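Local coordinates for PhnB-like domain-containing protein (Pseudomonas aeruginosa, PDB 1U69), which is of unknown function but belongs to the PhnB-like family and has been proposed as a potential drug-resistance protein, at the interface of chains A and B. Numbering follows the deposited sequence. Chains: chain A/B, hypothetical protein.

The interface of chains A and B. Residues chain A 7, 9-11, 61-62, 78-80; chain B 7-9, 11, 61-62, 78-80.
The rings of A:Phe78 and B:Phe78 stack face to face across the two-fold axis, their planes 10° apart and their centroids 4.5 Å apart. The stack is slipped, so that CD1 of each ring lies over the rim of the other. At the edge of the A:Phe78 ring, in its plane, sit CD1 of B:Ile9 and CE1 of A:Phe80; the edge of B:Phe78 meets CG2 of A:Ile9 and CE1 of B:Phe80. Within each chain the CZ tip of Phe78 points at the centre of one Phe80 face, which ties the stacked pair to its flanking rings. A:Asn7, its CG anti to the backbone N, crosses B:Phe80 obliquely, with amide ND2 3.4 Å from ring CD1; B:Asn7 meets A:Phe80 likewise.

The two Ile9 side chains approach tip to tip, but they do not obey the two-fold exactly, their ends being turned differently. A:Ile9 turns its CD1 toward B:Ile61 (chi2 48°), whereas B:Ile9 (chi2 -60°) sends CD1 to 3.4 Å from CE1 of A:Phe80. CD1 of A:Ile61 and CD of B:Pro62 also meet end on, 3.8 Å apart, as do their twins.

Backbone pairing fixes the register: A:Cys10 N donates to B:Ser79 O at 2.8 Å, nearly along the C=O axis, and B:Ser79 N returns a 3.0 Å bond to A:Cys10 O. A water links A:Cys10 O to the hydroxyl OG of B:Ser79. Such reciprocal pairing is consistent with a dimer within the deposited four-copy assembly, though the structure alone does not show which oligomer acts in the cell.

Strand 7-13 of each chain thus runs antiparallel to strand 78-84 of the other, joining the sheets across the subunits, while the starts of strands 61-67 close the apolar core.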
# COMPACT_ATOMS: atom_id res chain seq x y z
N ASN A 7 -8.10 -9.70 2.56
CA ASN A 7 -8.14 -9.38 3.99
C ASN A 7 -8.82 -8.03 4.16
O ASN A 7 -8.39 -7.03 3.58
CB ASN A 7 -6.71 -9.36 4.56
CG ASN A 7 -6.67 -9.18 6.08
OD1 ASN A 7 -7.66 -9.44 6.75
ND2 ASN A 7 -5.53 -8.72 6.61
N ILE A 9 -10.66 -5.21 6.94
CA ILE A 9 -10.74 -4.74 8.32
C ILE A 9 -12.22 -4.67 8.70
O ILE A 9 -12.94 -3.88 8.11
CB ILE A 9 -10.07 -3.34 8.45
CG1 ILE A 9 -8.54 -3.43 8.38
CG2 ILE A 9 -10.43 -2.66 9.79
CD1 ILE A 9 -7.95 -4.23 7.27
N CYS A 10 -12.66 -5.48 9.66
CA CYS A 10 -14.06 -5.54 10.09
C CYS A 10 -14.24 -4.80 11.41
O CYS A 10 -13.59 -5.14 12.39
CB CYS A 10 -14.52 -6.99 10.23
SG CYS A 10 -16.27 -7.19 10.57
N LEU A 11 -15.09 -3.78 11.41
CA LEU A 11 -15.31 -2.95 12.58
C LEU A 11 -16.75 -3.09 13.02
O LEU A 11 -17.66 -3.03 12.20
CB LEU A 11 -15.00 -1.49 12.25
CG LEU A 11 -13.52 -1.24 11.93
CD1 LEU A 11 -13.37 0.12 11.29
CD2 LEU A 11 -12.68 -1.38 13.18
N ILE A 61 -7.39 1.12 2.50
CA ILE A 61 -7.72 -0.01 3.37
C ILE A 61 -9.15 -0.48 3.12
O ILE A 61 -10.11 0.29 3.33
CB ILE A 61 -7.57 0.37 4.87
CG1 ILE A 61 -6.16 0.88 5.19
CG2 ILE A 61 -7.90 -0.82 5.75
CD1 ILE A 61 -5.06 -0.06 4.87
N PRO A 62 -9.33 -1.73 2.71
CA PRO A 62 -10.67 -2.30 2.55
C PRO A 62 -11.28 -2.63 3.91
O PRO A 62 -10.63 -3.30 4.72
CB PRO A 62 -10.42 -3.58 1.73
CG PRO A 62 -9.02 -3.99 2.12
CD PRO A 62 -8.27 -2.70 2.35
N PHE A 78 -6.93 -1.42 18.98
CA PHE A 78 -6.90 -1.17 17.54
C PHE A 78 -7.00 0.31 17.27
O PHE A 78 -7.79 1.01 17.91
CB PHE A 78 -8.07 -1.86 16.84
CG PHE A 78 -8.33 -1.34 15.45
CD1 PHE A 78 -7.61 -1.80 14.38
CD2 PHE A 78 -9.27 -0.35 15.23
CE1 PHE A 78 -7.84 -1.29 13.10
CE2 PHE A 78 -9.49 0.17 13.98
CZ PHE A 78 -8.78 -0.30 12.92
N SER A 79 -6.23 0.78 16.28
CA SER A 79 -6.41 2.13 15.77
C SER A 79 -5.97 2.22 14.30
O SER A 79 -5.16 1.42 13.83
CB SER A 79 -5.62 3.16 16.59
OG SER A 79 -4.24 2.85 16.63
N PHE A 80 -6.52 3.19 13.59
CA PHE A 80 -6.03 3.59 12.26
C PHE A 80 -5.00 4.68 12.51
O PHE A 80 -5.29 5.62 13.22
CB PHE A 80 -7.14 4.20 11.41
CG PHE A 80 -8.15 3.22 10.88
CD1 PHE A 80 -7.80 2.31 9.88
CD2 PHE A 80 -9.47 3.29 11.29
CE1 PHE A 80 -8.75 1.45 9.36
CE2 PHE A 80 -10.43 2.43 10.76
CZ PHE A 80 -10.07 1.52 9.80
N ASN B 7 -2.60 5.13 5.46
CA ASN B 7 -3.43 4.64 6.54
C ASN B 7 -2.88 3.28 6.93
O ASN B 7 -2.76 2.40 6.08
CB ASN B 7 -4.90 4.55 6.09
CG ASN B 7 -5.85 4.28 7.24
OD1 ASN B 7 -5.46 4.38 8.40
ND2 ASN B 7 -7.11 3.92 6.92
N THR B 8 -2.54 3.15 8.19
CA THR B 8 -1.88 1.95 8.72
C THR B 8 -2.73 1.40 9.85
O THR B 8 -3.24 2.16 10.68
CB THR B 8 -0.49 2.32 9.25
OG1 THR B 8 0.31 2.84 8.17
CG2 THR B 8 0.27 1.07 9.77
N ILE B 9 -2.88 0.08 9.89
CA ILE B 9 -3.58 -0.59 10.98
C ILE B 9 -2.63 -0.78 12.15
O ILE B 9 -1.63 -1.50 12.02
CB ILE B 9 -4.13 -1.96 10.50
CG1 ILE B 9 -5.21 -1.76 9.45
CG2 ILE B 9 -4.59 -2.84 11.66
CD1 ILE B 9 -6.44 -0.98 9.89
N LEU B 11 -1.95 -2.13 15.91
CA LEU B 11 -2.39 -3.15 16.86
C LEU B 11 -1.49 -3.17 18.09
O LEU B 11 -0.26 -3.15 17.99
CB LEU B 11 -2.41 -4.50 16.18
CG LEU B 11 -3.39 -4.62 15.01
CD1 LEU B 11 -3.05 -5.86 14.19
CD2 LEU B 11 -4.83 -4.65 15.48
N ILE B 61 -2.28 -5.57 3.73
CA ILE B 61 -2.63 -4.48 4.66
C ILE B 61 -1.39 -4.04 5.44
O ILE B 61 -0.77 -4.85 6.10
CB ILE B 61 -3.71 -4.94 5.66
CG1 ILE B 61 -4.98 -5.45 4.97
CG2 ILE B 61 -4.05 -3.83 6.66
CD1 ILE B 61 -5.67 -4.45 4.09
N PRO B 62 -1.03 -2.77 5.37
CA PRO B 62 0.10 -2.26 6.15
C PRO B 62 -0.28 -2.11 7.61
O PRO B 62 -1.31 -1.50 7.93
CB PRO B 62 0.37 -0.91 5.51
CG PRO B 62 -0.93 -0.45 5.01
CD PRO B 62 -1.68 -1.68 4.61
N PHE B 78 -12.86 -5.23 16.70
CA PHE B 78 -12.00 -5.28 15.52
C PHE B 78 -11.72 -6.72 15.13
O PHE B 78 -11.47 -7.54 15.99
CB PHE B 78 -10.66 -4.58 15.77
CG PHE B 78 -9.60 -4.95 14.74
CD1 PHE B 78 -9.65 -4.41 13.47
CD2 PHE B 78 -8.61 -5.89 15.01
CE1 PHE B 78 -8.72 -4.77 12.50
CE2 PHE B 78 -7.69 -6.26 14.04
CZ PHE B 78 -7.74 -5.70 12.79
N SER B 79 -11.76 -7.02 13.85
CA SER B 79 -11.31 -8.30 13.35
C SER B 79 -10.78 -8.19 11.93
O SER B 79 -11.13 -7.29 11.18
CB SER B 79 -12.42 -9.35 13.43
OG SER B 79 -13.56 -8.92 12.70
N PHE B 80 -9.87 -9.09 11.57
CA PHE B 80 -9.46 -9.27 10.19
C PHE B 80 -10.38 -10.34 9.58
O PHE B 80 -10.42 -11.46 10.10
CB PHE B 80 -8.03 -9.77 10.10
CG PHE B 80 -6.95 -8.74 10.33
CD1 PHE B 80 -6.83 -7.62 9.52
CD2 PHE B 80 -6.00 -8.95 11.34
CE1 PHE B 80 -5.77 -6.72 9.72
CE2 PHE B 80 -4.95 -8.06 11.52
CZ PHE B 80 -4.85 -6.94 10.72
O HOH W 1 -15.04 -7.00 14.07